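Local coordinates for uncharacterized protein (Thermus thermophilus HB8, PDB 4WVA) that hydrolyses mannosylglycerate, a solute made under osmotic stress, to mannose and glycerate, and also cleaves glucosylglycerate, as a family GH63 glycosidase, at residues A[172-176]-A[288-292]; A[185-189]-A[199-205]; A[273-279]-A[310-315]. All blocks are in the same frame, centred on the assembly; numbering follows the deposited sequence.

In the fold
Contacts 2 and 3 each lay an arginine flat on an aromatic ring and bind it to a carboxylate; in contact 1 the arginine has the salt bridge without a ring. Contact 3 is the most thoroughly buried: Arg315 joins the end of helix 260-275 to the start of helix 313-327, and the contact forms part of the interface with the second subunit. Contact 1, also largely buried, is smaller and links helix 171-175 to the turn after strand 283-288; its turn also meets the second subunit. Contact 2, partly exposed and touched by no other chain of the assembly, folds a loop onto helix 201-216 beside probable substrate-binding residues. Its centre lies about 36 Å from that of contact 3.

Contact 1 (A[172-176]-A[288-292]); sequences KPLSR and DLVAG
A single salt bridge, flanked by modest apolar packing, ties the end of the short helix 171-175 to the turn between antiparallel strands 283-288 and 293-294 of the GH63 (alpha/alpha)6-barrel protein. Segment 172-176 begins in helix 171-175, and by Arg176 (phi/psi -89/-4) the chain is in a loop; 289-291 have helical angles without regular helix bonds, and Gly292 takes positive phi (69/41). The closest CA pair is Pro173 and Asp288, 6.5 Å apart, and 179 Å² is buried in all. Arg176, with chi1 m and chi2 and chi3 both t, reaches across so that its NH1 donates to Asp288 OD2 at 2.7 Å and nearly straight (171°), the carboxylate lying at the guanidinium edge. Asp288 (chi1 t) uses its other oxygen at home: OD1 accepts from Ala291 N at 3.1 Å, an Asx motif, and weakly from Val290 N at 2.9 Å, so one carboxylate both shapes the turn and holds the helix end. Arg176 CD packs on Val290 CG1 at 3.9 Å, Arg176 NH2 approaches Ala291 CB at 3.5 Å, and Pro173 CG lies 3.7 Å from Asp288 OD2. Across the helix end, Ser175 OG (chi1 p) bonds Lys172 O at 2.6 Å. Ala291 O and Gly292 O bond Arg125 and Tyr115 of the second subunit. Pro173 covers Val232 and Leu289 packs on Val233 of strand 232-233, which lies beside strand 283-288.

Contact 2 (A[185-189]-A[199-205]); sequences YERRD and PRKEDYD
Tyr185 opens an irregular loop segment, its backbone extended (-143/171), that runs past the first turn of helix 201-216; CA atoms pair at 8.9 Å (Tyr185 with Asp205), 8.7 Å (Arg187 with Tyr204) and 9.7 Å (Asp189 with Pro199), so long side chains bridge the gap. With chi1 p, Tyr185 donates from OH to Asp205 OD1 at 2.6 Å and lays OH 3.3 Å from Tyr204 CB; the other oxygen, Asp205 OD2, takes Lys201 NZ at 2.8 Å. Arg187 folds back through three m rotamers and lies flat on the Tyr204 ring (chi1 -96°), centres 3.7 Å apart and planes at 10°, a cation-pi stack to which Arg187 CD adds a CH-pi contact at 3.7 Å from the ring centroid. The guanidinium edge is also engaged: Arg187 NH2 bonds Pro199 O at 3.0 Å. Asp189 (chi1 p) completes a two-pronged salt bridge, receiving Arg187 NE on OD1 and Arg187 NH2 on OD2, each at 2.8 Å. Arg200 is the N-cap residue of the helix, and its backbone N donates to Asp203 OD2 at 2.8 Å, the backbone-to-side-chain half of a capping box. Both Asp189 OD2 and Tyr204 OH additionally bind Arg198, and Pro199 touches Tyr349; Arg198 and Tyr349 are probable substrate-binding residues, so the stacked arginine and its carboxylate partner probably form a second shell beside the substrate site of this GH63 hydrolase.

Contact 3 (A[273-279]-A[310-315]); sequences LEALWDR and TPHQGR
The last part of helix 260-275 leads through a turn into strand 277-278, while Thr310 and Pro311 lead to His312, the N-cap residue of helix 313-327. In this GH63 (alpha/alpha)6-barrel protein the end of helix 260-275 thus packs against the start of helix 313-327, with strand 277-278 pairing antiparallel with strand 283-288 in a small sheet. CA atoms approach at 6.8 Å for Glu274 with Pro311 and 8.9 Å for Trp277 with Arg315; 397 Å² is buried. Backbone bonds Leu276 N to Leu273 O (3.1 Å) and Trp277 N to Glu274 O (3.2 Å) form the turn. Glu274, m in chi1 and chi2, spans both ends of the second segment: OE2 accepts from Thr310 OG1 (chi1 p) at 2.7 Å, and OE1 forms a salt bridge with Arg315 NH1 at 3.0 Å. Tyr284 OH also bonds Glu274 OE2 and its ring meets Trp277 edge-to-face, drawing strand 283-288 into the network. Leu273 CD2 lies 3.5 Å from Thr310 OG1. Arg279 NH2 comes within 4.0 Å of Arg315 NH2; Arg279 forms a salt bridge with Asp368 of the second subunit, while Glu274 offsets Arg315. Tyr369 of the second subunit stacks on His312, so the contact forms part of that interface. Trp277 (chi1 t, chi2 -104°) presents its indole face to Arg315 (t, t, m). The guanidinium lies flat on it with planes at 10°, Arg315 CZ 3.5 Å from the centroid of the Trp277 five-membered ring, while Arg315 CG makes a CH-pi contact 3.6 Å from the centroid of the six-membered ring.

Contact 1 (A[172-176]-A[288-292])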
loop_
_atom_site.group_PDB
_atom_site.type_symbol
_atom_site.label_atom_id
_atom_site.label_comp_id
_atom_site.label_asym_id
_atom_site.label_seq_id
_atom_site.Cartn_x
_atom_site.Cartn_y
_atom_site.Cartn_z
ATOM N N LYS A 172 26.213 -3.775 -19.234
ATOM C CA LYS A 172 27.174 -2.944 -18.478
ATOM C C LYS A 172 27.706 -3.595 -17.199
ATOM O O LYS A 172 28.915 -3.611 -16.973
ATOM C CB LYS A 172 26.610 -1.548 -18.219
ATOM C CG LYS A 172 26.330 -0.778 -19.490
ATOM C CD LYS A 172 26.173 0.719 -19.240
ATOM C CE LYS A 172 25.736 1.429 -20.511
ATOM N NZ LYS A 172 25.588 2.903 -20.322
ATOM N N PRO A 173 26.827 -4.178 -16.355
ATOM C CA PRO A 173 27.381 -4.891 -15.210
ATOM C C PRO A 173 28.383 -5.997 -15.609
ATOM O O PRO A 173 29.407 -6.171 -14.959
ATOM C CB PRO A 173 26.147 -5.487 -14.533
ATOM C CG PRO A 173 25.026 -4.565 -14.916
ATOM C CD PRO A 173 25.359 -4.008 -16.268
ATOM N N LEU A 174 28.081 -6.727 -16.673
ATOM C CA LEU A 174 28.948 -7.831 -17.084
ATOM C C LEU A 174 30.268 -7.354 -17.661
ATOM O O LEU A 174 31.250 -8.095 -17.614
ATOM C CB LEU A 174 28.264 -8.716 -18.108
ATOM C CG LEU A 174 27.379 -9.763 -17.480
ATOM C CD1 LEU A 174 26.495 -10.333 -18.578
ATOM C CD2 LEU A 174 28.181 -10.860 -16.775
ATOM N N SER A 175 30.291 -6.140 -18.189
ATOM C CA SER A 175 31.524 -5.569 -18.758
ATOM C C SER A 175 32.650 -5.426 -17.728
ATOM O O SER A 175 33.825 -5.302 -18.107
ATOM C CB SER A 175 31.235 -4.222 -19.425
ATOM O OG SER A 175 31.004 -3.221 -18.453
ATOM N N ARG A 176 32.317 -5.448 -16.436
ATOM C CA ARG A 176 33.316 -5.363 -15.374
ATOM C C ARG A 176 33.892 -6.699 -14.928
ATOM O O ARG A 176 34.804 -6.730 -14.098
ATOM C CB ARG A 176 32.739 -4.628 -14.160
ATOM C CG ARG A 176 32.162 -3.296 -14.561
ATOM C CD ARG A 176 31.933 -2.346 -13.411
ATOM N NE ARG A 176 31.169 -1.234 -13.943
ATOM C CZ ARG A 176 29.839 -1.142 -13.926
ATOM N NH1 ARG A 176 29.091 -2.072 -13.333
ATOM N NH2 ARG A 176 29.266 -0.090 -14.490
ATOM N N ASP A 288 22.251 -1.594 -10.721
ATOM C CA ASP A 288 23.624 -2.068 -10.700
ATOM C C ASP A 288 24.291 -1.524 -9.456
ATOM O O ASP A 288 24.531 -0.315 -9.361
ATOM C CB ASP A 288 24.338 -1.565 -11.958
ATOM C CG ASP A 288 25.808 -1.927 -12.001
ATOM O OD1 ASP A 288 26.367 -2.385 -10.986
ATOM O OD2 ASP A 288 26.392 -1.687 -13.088
ATOM N N LEU A 289 24.576 -2.400 -8.508
ATOM C CA LEU A 289 25.100 -1.961 -7.204
ATOM C C LEU A 289 26.605 -1.761 -7.208
ATOM O O LEU A 289 27.143 -1.156 -6.274
ATOM C CB LEU A 289 24.707 -2.906 -6.088
ATOM C CG LEU A 289 23.207 -3.069 -5.796
ATOM C CD1 LEU A 289 23.024 -3.970 -4.591
ATOM C CD2 LEU A 289 22.501 -1.751 -5.578
ATOM N N VAL A 290 27.289 -2.253 -8.237
ATOM C CA VAL A 290 28.722 -1.968 -8.373
ATOM C C VAL A 290 28.901 -0.514 -8.817
ATOM O O VAL A 290 29.653 0.238 -8.196
ATOM C CB VAL A 290 29.399 -2.963 -9.340
ATOM C CG1 VAL A 290 30.824 -2.529 -9.666
ATOM C CG2 VAL A 290 29.367 -4.360 -8.740
ATOM N N ALA A 291 28.177 -0.113 -9.869
ATOM C CA ALA A 291 28.163 1.270 -10.342
ATOM C C ALA A 291 27.340 2.165 -9.413
ATOM O O ALA A 291 27.557 3.380 -9.350
ATOM C CB ALA A 291 27.603 1.344 -11.747
ATOM N N GLY A 292 26.412 1.563 -8.674
ATOM C CA GLY A 292 25.463 2.329 -7.837
ATOM C C GLY A 292 24.449 3.126 -8.644
ATOM O O GLY A 292 24.117 4.276 -8.274
#

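Contact 2 (A[185-189]-A[199-205])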
loop_
_atom_site.group_PDB
_atom_site.type_symbol
_atom_site.label_atom_id
_atom_site.label_comp_id
_atom_site.label_asym_id
_atom_site.label_seq_id
_atom_site.Cartn_x
_atom_site.Cartn_y
_atom_site.Cartn_z
ATOM N N TYR A 185 37.088 -23.346 -22.959
ATOM C CA TYR A 185 36.113 -24.305 -22.461
ATOM C C TYR A 185 35.305 -24.706 -23.666
ATOM O O TYR A 185 35.426 -24.093 -24.719
ATOM C CB TYR A 185 35.196 -23.679 -21.390
ATOM C CG TYR A 185 34.594 -22.380 -21.844
ATOM C CD1 TYR A 185 35.217 -21.170 -21.566
ATOM C CD2 TYR A 185 33.421 -22.360 -22.607
ATOM C CE1 TYR A 185 34.687 -19.973 -22.018
ATOM C CE2 TYR A 185 32.884 -21.175 -23.060
ATOM C CZ TYR A 185 33.518 -19.984 -22.761
ATOM O OH TYR A 185 32.992 -18.816 -23.228
ATOM N N GLU A 186 34.471 -25.723 -23.500
ATOM C CA GLU A 186 33.753 -26.311 -24.615
ATOM C C GLU A 186 32.240 -26.123 -24.464
ATOM O O GLU A 186 31.622 -26.815 -23.665
ATOM C CB GLU A 186 34.090 -27.808 -24.693
ATOM C CG GLU A 186 35.523 -28.124 -25.130
ATOM C CD GLU A 186 36.537 -28.038 -24.004
ATOM O OE1 GLU A 186 36.406 -28.792 -23.007
ATOM O OE2 GLU A 186 37.483 -27.223 -24.128
ATOM N N ARG A 187 31.666 -25.219 -25.253
ATOM C CA ARG A 187 30.204 -25.002 -25.282
ATOM C C ARG A 187 29.489 -26.274 -25.740
ATOM O O ARG A 187 29.961 -26.953 -26.650
ATOM C CB ARG A 187 29.814 -23.878 -26.251
ATOM C CG ARG A 187 30.325 -22.469 -25.928
ATOM C CD ARG A 187 29.435 -21.717 -24.943
ATOM N NE ARG A 187 28.129 -21.360 -25.504
ATOM C CZ ARG A 187 27.805 -20.210 -26.095
ATOM N NH1 ARG A 187 28.686 -19.229 -26.255
ATOM N NH2 ARG A 187 26.569 -20.033 -26.534
ATOM N N ARG A 188 28.351 -26.587 -25.116
ATOM C CA ARG A 188 27.527 -27.731 -25.507
ATOM C C ARG A 188 26.108 -27.326 -25.947
ATOM O O ARG A 188 25.423 -28.128 -26.566
ATOM C CB ARG A 188 27.412 -28.764 -24.380
ATOM C CG ARG A 188 28.728 -29.263 -23.779
ATOM C CD ARG A 188 29.510 -30.185 -24.704
ATOM N NE ARG A 188 29.013 -31.570 -24.825
ATOM C CZ ARG A 188 29.364 -32.613 -24.056
ATOM N NH1 ARG A 188 30.190 -32.473 -23.024
ATOM N NH2 ARG A 188 28.866 -33.829 -24.315
ATOM N N ASP A 189 25.677 -26.104 -25.619
ATOM C CA ASP A 189 24.332 -25.623 -25.995
ATOM C C ASP A 189 24.150 -25.527 -27.497
ATOM O O ASP A 189 23.051 -25.710 -28.025
ATOM C CB ASP A 189 23.989 -24.280 -25.314
ATOM C CG ASP A 189 25.025 -23.188 -25.555
ATOM O OD1 ASP A 189 26.238 -23.437 -25.311
ATOM O OD2 ASP A 189 24.650 -22.051 -25.937
ATOM N N PRO A 199 23.358 -16.871 -26.086
ATOM C CA PRO A 199 24.352 -15.882 -25.661
ATOM C C PRO A 199 25.632 -16.034 -26.468
ATOM O O PRO A 199 25.955 -17.139 -26.905
ATOM C CB PRO A 199 24.619 -16.244 -24.194
ATOM C CG PRO A 199 23.400 -16.984 -23.753
ATOM C CD PRO A 199 22.969 -17.758 -24.971
ATOM N N ARG A 200 26.321 -14.920 -26.667
ATOM C CA ARG A 200 27.574 -14.914 -27.426
ATOM C C ARG A 200 28.754 -15.423 -26.622
ATOM O O ARG A 200 28.674 -15.632 -25.416
ATOM C CB ARG A 200 27.859 -13.507 -27.905
ATOM C CG ARG A 200 26.826 -12.990 -28.870
ATOM C CD ARG A 200 27.183 -11.594 -29.315
ATOM N NE ARG A 200 26.062 -10.908 -29.961
ATOM C CZ ARG A 200 25.996 -10.567 -31.244
ATOM N NH1 ARG A 200 26.999 -10.830 -32.077
ATOM N NH2 ARG A 200 24.922 -9.930 -31.702
ATOM N N LYS A 201 29.882 -15.615 -27.299
ATOM C CA LYS A 201 31.098 -16.015 -26.612
ATOM C C LYS A 201 31.462 -15.085 -25.445
ATOM O O LYS A 201 31.886 -15.540 -24.384
ATOM C CB LYS A 201 32.268 -16.053 -27.606
ATOM C CG LYS A 201 33.605 -16.309 -26.932
ATOM C CD LYS A 201 34.725 -16.435 -27.955
ATOM C CE LYS A 201 36.043 -16.801 -27.289
ATOM N NZ LYS A 201 36.509 -15.752 -26.342
ATOM N N GLU A 202 31.327 -13.787 -25.665
ATOM C CA GLU A 202 31.738 -12.782 -24.680
ATOM C C GLU A 202 30.867 -12.875 -23.433
ATOM O O GLU A 202 31.323 -12.654 -22.316
ATOM C CB GLU A 202 31.631 -11.382 -25.288
ATOM C CG GLU A 202 32.652 -11.080 -26.388
ATOM C CD GLU A 202 32.400 -11.821 -27.699
ATOM O OE1 GLU A 202 31.234 -12.176 -28.006
ATOM O OE2 GLU A 202 33.391 -12.068 -28.422
ATOM N N ASP A 203 29.608 -13.246 -23.634
ATOM C CA ASP A 203 28.707 -13.532 -22.505
ATOM C C ASP A 203 29.162 -14.755 -21.722
ATOM O O ASP A 203 29.392 -14.689 -20.508
ATOM C CB ASP A 203 27.277 -13.770 -22.994
ATOM C CG ASP A 203 26.713 -12.600 -23.728
ATOM O OD1 ASP A 203 26.622 -11.518 -23.144
ATOM O OD2 ASP A 203 26.360 -12.758 -24.897
ATOM N N TYR A 204 29.313 -15.889 -22.406
ATOM C CA TYR A 204 29.759 -17.091 -21.721
ATOM C C TYR A 204 31.109 -16.944 -21.029
ATOM O O TYR A 204 31.303 -17.483 -19.955
ATOM C CB TYR A 204 29.773 -18.316 -22.637
ATOM C CG TYR A 204 28.521 -19.156 -22.513
ATOM C CD1 TYR A 204 28.495 -20.320 -21.755
ATOM C CD2 TYR A 204 27.374 -18.788 -23.182
ATOM C CE1 TYR A 204 27.331 -21.081 -21.661
ATOM C CE2 TYR A 204 26.212 -19.529 -23.089
ATOM C CZ TYR A 204 26.193 -20.673 -22.348
ATOM O OH TYR A 204 25.020 -21.404 -22.283
ATOM N N ASP A 205 32.039 -16.205 -21.635
ATOM C CA ASP A 205 33.332 -15.980 -20.993
ATOM C C ASP A 205 33.151 -15.401 -19.592
ATOM O O ASP A 205 33.778 -15.839 -18.627
ATOM C CB ASP A 205 34.181 -15.019 -21.827
ATOM C CG ASP A 205 34.797 -15.678 -23.056
ATOM O OD1 ASP A 205 34.742 -16.923 -23.189
ATOM O OD2 ASP A 205 35.338 -14.930 -23.900
#

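Contact 3 (A[273-279]-A[310-315])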
loop_
_atom_site.group_PDB
_atom_site.type_symbol
_atom_site.label_atom_id
_atom_site.label_comp_id
_atom_site.label_asym_id
_atom_site.label_seq_id
_atom_site.Cartn_x
_atom_site.Cartn_y
_atom_site.Cartn_z
ATOM N N LEU A 273 10.756 -2.860 -3.781
ATOM C CA LEU A 273 10.360 -3.078 -5.173
ATOM C C LEU A 273 9.817 -1.814 -5.793
ATOM O O LEU A 273 10.132 -1.487 -6.937
ATOM C CB LEU A 273 9.345 -4.238 -5.289
ATOM C CG LEU A 273 9.151 -4.801 -6.706
ATOM C CD1 LEU A 273 10.411 -5.465 -7.220
ATOM C CD2 LEU A 273 7.979 -5.773 -6.748
ATOM N N GLU A 274 9.027 -1.054 -5.041
ATOM C CA GLU A 274 8.526 0.206 -5.557
ATOM C C GLU A 274 9.594 1.268 -5.784
ATOM O O GLU A 274 9.432 2.136 -6.646
ATOM C CB GLU A 274 7.358 0.721 -4.717
ATOM C CG GLU A 274 6.114 -0.118 -4.912
ATOM C CD GLU A 274 5.616 -0.073 -6.356
ATOM O OE1 GLU A 274 5.158 0.990 -6.807
ATOM O OE2 GLU A 274 5.705 -1.105 -7.018
ATOM N N ALA A 275 10.724 1.160 -5.089
ATOM C CA ALA A 275 11.847 2.057 -5.299
ATOM C C ALA A 275 12.439 1.918 -6.702
ATOM O O ALA A 275 13.030 2.853 -7.212
ATOM C CB ALA A 275 12.935 1.822 -4.260
ATOM N N LEU A 276 12.296 0.755 -7.320
ATOM C CA LEU A 276 12.884 0.513 -8.641
ATOM C C LEU A 276 12.167 1.253 -9.751
ATOM O O LEU A 276 12.654 1.314 -10.889
ATOM C CB LEU A 276 12.898 -0.986 -8.954
ATOM C CG LEU A 276 13.633 -1.884 -7.941
ATOM C CD1 LEU A 276 13.574 -3.328 -8.397
ATOM C CD2 LEU A 276 15.067 -1.431 -7.757
ATOM N N TRP A 277 10.989 1.793 -9.457
ATOM C CA TRP A 277 10.266 2.576 -10.449
ATOM C C TRP A 277 11.010 3.864 -10.791
ATOM O O TRP A 277 11.350 4.623 -9.884
ATOM C CB TRP A 277 8.889 2.952 -9.921
ATOM C CG TRP A 277 8.078 3.776 -10.894
ATOM C CD1 TRP A 277 7.828 5.119 -10.835
ATOM C CD2 TRP A 277 7.388 3.295 -12.040
ATOM N NE1 TRP A 277 7.031 5.499 -11.882
ATOM C CE2 TRP A 277 6.746 4.396 -12.639
ATOM C CE3 TRP A 277 7.238 2.031 -12.618
ATOM C CZ2 TRP A 277 5.976 4.271 -13.801
ATOM C CZ3 TRP A 277 6.478 1.906 -13.764
ATOM C CH2 TRP A 277 5.850 3.010 -14.338
ATOM N N ASP A 278 11.214 4.105 -12.088
ATOM C CA ASP A 278 11.789 5.342 -12.573
ATOM C C ASP A 278 10.688 6.195 -13.188
ATOM O O ASP A 278 10.101 5.842 -14.210
ATOM C CB ASP A 278 12.884 5.071 -13.612
ATOM C CG ASP A 278 13.635 6.332 -13.973
ATOM O OD1 ASP A 278 13.285 6.971 -14.961
ATOM O OD2 ASP A 278 14.488 6.748 -13.173
ATOM N N ARG A 279 10.375 7.306 -12.527
ATOM C CA ARG A 279 9.317 8.183 -13.012
ATOM C C ARG A 279 9.596 8.821 -14.366
ATOM O O ARG A 279 8.675 8.976 -15.155
ATOM C CB ARG A 279 9.008 9.270 -11.983
ATOM C CG ARG A 279 8.313 8.747 -10.748
ATOM C CD ARG A 279 8.318 9.825 -9.681
ATOM N NE ARG A 279 7.448 9.575 -8.536
ATOM C CZ ARG A 279 7.798 8.918 -7.435
ATOM N NH1 ARG A 279 8.999 8.355 -7.325
ATOM N NH2 ARG A 279 6.929 8.808 -6.427
ATOM N N THR A 310 2.460 -4.948 -6.084
ATOM C CA THR A 310 2.949 -3.750 -5.360
ATOM C C THR A 310 2.549 -2.379 -5.939
ATOM O O THR A 310 2.354 -1.429 -5.172
ATOM C CB THR A 310 4.500 -3.791 -5.186
ATOM O OG1 THR A 310 5.170 -3.676 -6.452
ATOM C CG2 THR A 310 4.938 -5.043 -4.493
ATOM N N PRO A 311 2.445 -2.230 -7.276
ATOM C CA PRO A 311 2.143 -0.874 -7.733
ATOM C C PRO A 311 0.732 -0.430 -7.404
ATOM O O PRO A 311 -0.147 -1.270 -7.201
ATOM C CB PRO A 311 2.248 -0.962 -9.263
ATOM C CG PRO A 311 2.322 -2.371 -9.592
ATOM C CD PRO A 311 2.785 -3.128 -8.392
ATOM N N HIS A 312 0.515 0.877 -7.371
ATOM C CA HIS A 312 -0.831 1.392 -7.454
ATOM C C HIS A 312 -1.310 1.360 -8.909
ATOM O O HIS A 312 -0.545 1.134 -9.830
ATOM C CB HIS A 312 -0.990 2.796 -6.805
ATOM C CG HIS A 312 -0.117 3.871 -7.379
ATOM N ND1 HIS A 312 -0.231 4.321 -8.674
ATOM C CD2 HIS A 312 0.830 4.650 -6.801
ATOM C CE1 HIS A 312 0.631 5.303 -8.884
ATOM N NE2 HIS A 312 1.285 5.525 -7.765
ATOM N N GLN A 313 -2.602 1.539 -9.067
ATOM C CA GLN A 313 -3.260 1.419 -10.358
ATOM C C GLN A 313 -2.734 2.374 -11.414
ATOM O O GLN A 313 -2.690 2.027 -12.586
ATOM C CB GLN A 313 -4.743 1.710 -10.166
ATOM C CG GLN A 313 -5.614 1.444 -11.372
ATOM C CD GLN A 313 -5.716 -0.012 -11.698
ATOM O OE1 GLN A 313 -6.207 -0.368 -12.770
ATOM N NE2 GLN A 313 -5.327 -0.880 -10.759
ATOM N N GLY A 314 -2.412 3.593 -11.002
ATOM C CA GLY A 314 -1.843 4.590 -11.917
ATOM C C GLY A 314 -0.567 4.086 -12.544
ATOM O O GLY A 314 -0.374 4.157 -13.763
ATOM N N ARG A 315 0.303 3.535 -11.716
ATOM C CA ARG A 315 1.532 2.970 -12.152
ATOM C C ARG A 315 1.281 1.750 -13.075
ATOM O O ARG A 315 1.924 1.589 -14.106
ATOM C CB ARG A 315 2.346 2.583 -10.933
ATOM C CG ARG A 315 3.754 2.201 -11.214
ATOM C CD ARG A 315 4.595 2.425 -9.962
ATOM N NE ARG A 315 4.758 3.834 -9.692
ATOM C CZ ARG A 315 5.468 4.348 -8.703
ATOM N NH1 ARG A 315 6.141 3.567 -7.867
ATOM N NH2 ARG A 315 5.561 5.686 -8.601
#